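Local coordinates for outer membrane protein OMP121 (PDB 5FQ8) that probably takes up nutrients across the outer membrane of a gut Bacteroides as the plugged beta-barrel of a TonB-dependent transporter, at residues B[304-309]-B[388-393]. Residues are numbered along the deposited sequence; the frame is centred on the assembly and turned at random.
Sequences GALTFS and FQLDYE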
loop_
_atom_site.group_PDB
_atom_site.type_symbol
_atom_site.label_atom_id
_atom_site.label_comp_id
_atom_site.label_asym_id
_atom_site.label_seq_id
_atom_site.Cartn_x
_atom_site.Cartn_y
_atom_site.Cartn_z
ATOM N N GLY B 304 51.956 -23.930 -1.374
ATOM C CA GLY B 304 52.620 -24.246 -2.612
ATOM C C GLY B 304 52.444 -23.130 -3.608
ATOM O O GLY B 304 52.566 -21.956 -3.255
ATOM N N ALA B 305 52.152 -23.484 -4.853
ATOM C CA ALA B 305 51.857 -22.476 -5.854
ATOM C C ALA B 305 50.458 -21.903 -5.705
ATOM O O ALA B 305 50.169 -20.865 -6.295
ATOM C CB ALA B 305 52.030 -23.060 -7.248
ATOM N N LEU B 306 49.591 -22.546 -4.933
ATOM C CA LEU B 306 48.205 -22.129 -4.823
ATOM C C LEU B 306 48.030 -21.155 -3.678
ATOM O O LEU B 306 48.607 -21.326 -2.609
ATOM C CB LEU B 306 47.288 -23.329 -4.611
ATOM C CG LEU B 306 45.786 -23.032 -4.635
ATOM C CD1 LEU B 306 45.152 -23.880 -5.690
ATOM C CD2 LEU B 306 45.132 -23.289 -3.292
ATOM N N THR B 307 47.217 -20.134 -3.910
ATOM C CA THR B 307 46.820 -19.199 -2.868
ATOM C C THR B 307 45.318 -19.001 -2.953
ATOM O O THR B 307 44.799 -18.640 -4.010
ATOM C CB THR B 307 47.546 -17.864 -3.012
ATOM O OG1 THR B 307 48.905 -18.111 -3.364
ATOM C CG2 THR B 307 47.502 -17.113 -1.714
ATOM N N PHE B 308 44.623 -19.259 -1.854
ATOM C CA PHE B 308 43.196 -19.012 -1.770
ATOM C C PHE B 308 42.948 -18.025 -0.642
ATOM O O PHE B 308 43.390 -18.233 0.488
ATOM C CB PHE B 308 42.407 -20.313 -1.580
ATOM C CG PHE B 308 42.675 -21.020 -0.291
ATOM C CD1 PHE B 308 43.688 -21.958 -0.197
ATOM C CD2 PHE B 308 41.889 -20.774 0.817
ATOM C CE1 PHE B 308 43.924 -22.616 0.984
ATOM C CE2 PHE B 308 42.114 -21.414 1.998
ATOM C CZ PHE B 308 43.137 -22.347 2.089
ATOM N N SER B 309 42.272 -16.935 -0.958
ATOM C CA SER B 309 41.950 -15.923 0.025
ATOM C C SER B 309 40.471 -15.601 -0.061
ATOM O O SER B 309 39.798 -15.931 -1.039
ATOM C CB SER B 309 42.767 -14.669 -0.197
ATOM O OG SER B 309 42.583 -14.212 -1.520
ATOM N N PHE B 388 36.047 -14.041 -3.246
ATOM C CA PHE B 388 36.892 -15.223 -3.196
ATOM C C PHE B 388 37.898 -15.120 -4.325
ATOM O O PHE B 388 37.530 -14.853 -5.467
ATOM C CB PHE B 388 36.098 -16.523 -3.330
ATOM C CG PHE B 388 36.966 -17.751 -3.512
ATOM C CD1 PHE B 388 37.486 -18.411 -2.418
ATOM C CD2 PHE B 388 37.255 -18.241 -4.770
ATOM C CE1 PHE B 388 38.272 -19.522 -2.569
ATOM C CE2 PHE B 388 38.056 -19.352 -4.927
ATOM C CZ PHE B 388 38.560 -19.995 -3.824
ATOM N N GLN B 389 39.159 -15.346 -4.018
ATOM C CA GLN B 389 40.196 -15.299 -5.028
ATOM C C GLN B 389 41.046 -16.544 -4.923
ATOM O O GLN B 389 41.413 -16.952 -3.821
ATOM C CB GLN B 389 41.061 -14.059 -4.880
ATOM C CG GLN B 389 41.979 -13.863 -6.034
ATOM C CD GLN B 389 42.716 -12.573 -5.936
ATOM O OE1 GLN B 389 42.141 -11.503 -6.106
ATOM N NE2 GLN B 389 44.001 -12.654 -5.636
ATOM N N LEU B 390 41.348 -17.138 -6.071
ATOM C CA LEU B 390 42.213 -18.305 -6.190
ATOM C C LEU B 390 43.365 -17.917 -7.098
ATOM O O LEU B 390 43.160 -17.689 -8.291
ATOM C CB LEU B 390 41.458 -19.497 -6.768
ATOM C CG LEU B 390 42.239 -20.785 -6.904
ATOM C CD1 LEU B 390 42.632 -21.174 -5.528
ATOM C CD2 LEU B 390 41.394 -21.856 -7.524
ATOM N N ASP B 391 44.564 -17.834 -6.534
ATOM C CA ASP B 391 45.769 -17.575 -7.304
ATOM C C ASP B 391 46.562 -18.861 -7.441
ATOM O O ASP B 391 46.709 -19.604 -6.475
ATOM C CB ASP B 391 46.638 -16.520 -6.628
ATOM C CG ASP B 391 46.048 -15.148 -6.708
ATOM O OD1 ASP B 391 46.043 -14.566 -7.809
ATOM O OD2 ASP B 391 45.606 -14.649 -5.659
ATOM N N TYR B 392 47.080 -19.120 -8.634
ATOM C CA TYR B 392 47.896 -20.310 -8.845
ATOM C C TYR B 392 49.000 -19.989 -9.838
ATOM O O TYR B 392 48.727 -19.748 -11.013
ATOM C CB TYR B 392 47.051 -21.472 -9.338
ATOM C CG TYR B 392 47.818 -22.753 -9.487
ATOM C CD1 TYR B 392 48.172 -23.496 -8.376
ATOM C CD2 TYR B 392 48.186 -23.224 -10.739
ATOM C CE1 TYR B 392 48.876 -24.661 -8.503
ATOM C CE2 TYR B 392 48.885 -24.395 -10.878
ATOM C CZ TYR B 392 49.227 -25.106 -9.754
ATOM O OH TYR B 392 49.930 -26.275 -9.856
ATOM N N GLU B 393 50.244 -20.018 -9.370
ATOM C CA GLU B 393 51.400 -19.751 -10.215
ATOM C C GLU B 393 51.899 -21.045 -10.840
ATOM O O GLU B 393 51.950 -22.082 -10.182
ATOM C CB GLU B 393 52.497 -19.078 -9.388
ATOM C CG GLU B 393 52.055 -17.751 -8.791
ATOM C CD GLU B 393 53.005 -17.192 -7.765
ATOM O OE1 GLU B 393 54.051 -17.822 -7.517
ATOM O OE2 GLU B 393 52.704 -16.119 -7.202
HETATM O O HOH W 1 44.102 -15.581 -3.011
#
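Strands 306-320 and 376-394 are neighbours in the transmembrane beta-barrel of this TonB-dependent receptor and run antiparallel; over 306-309 and 388-393 their axes lie at 169°. Two hydrogen-bonded pairs hold the register. T307 and D391 exchange two bonds, T307 N to D391 O and D391 N to T307 O, each 2.7 Å and nearly straight; S309 and Q389 do the same. Just before the first strand begins, A305 O still accepts the amide N of E393 at 3.2 Å, from above the carbonyl plane.

One face carries L306, F308, F388, L390 and Y392. With CG anti to the backbone N (chi1 -174°), L306 crosses L390 obliquely, CD1 to CD1 at 3.7 Å. Its CB lies in the plane of the Y392 ring, at the edge, 3.9 Å from Y392 CD1. F308 brings mainly its CB, 4.0 Å from L390 CD1, while its ring leads off from the second strand. An alanine at L306 would keep the CB against the Y392 ring but would probably loosen the packing around L390 CD1. Bound KR0 near L390 and C8E detergent near F388 are consistent with this face being the barrel's lipid-facing exterior; a second copy of the protein packs here, its I177 against L306 and its F261 ring meeting that of F388.

The other face is polar. Q389 and D391, two apart on one strand, are joined side chain to side chain; D391 OD1 is hydrogen-bonded to T401 on strand 398-417, while Q389 OE1 receives bonds from K387 and R403. A water bonded to S309 OG can donate to Q389 O and D391 OD2, though acceptors around it outnumber its protons. That same OD2 accepts Q389 NE2 at 2.6 Å through its syn lone pair.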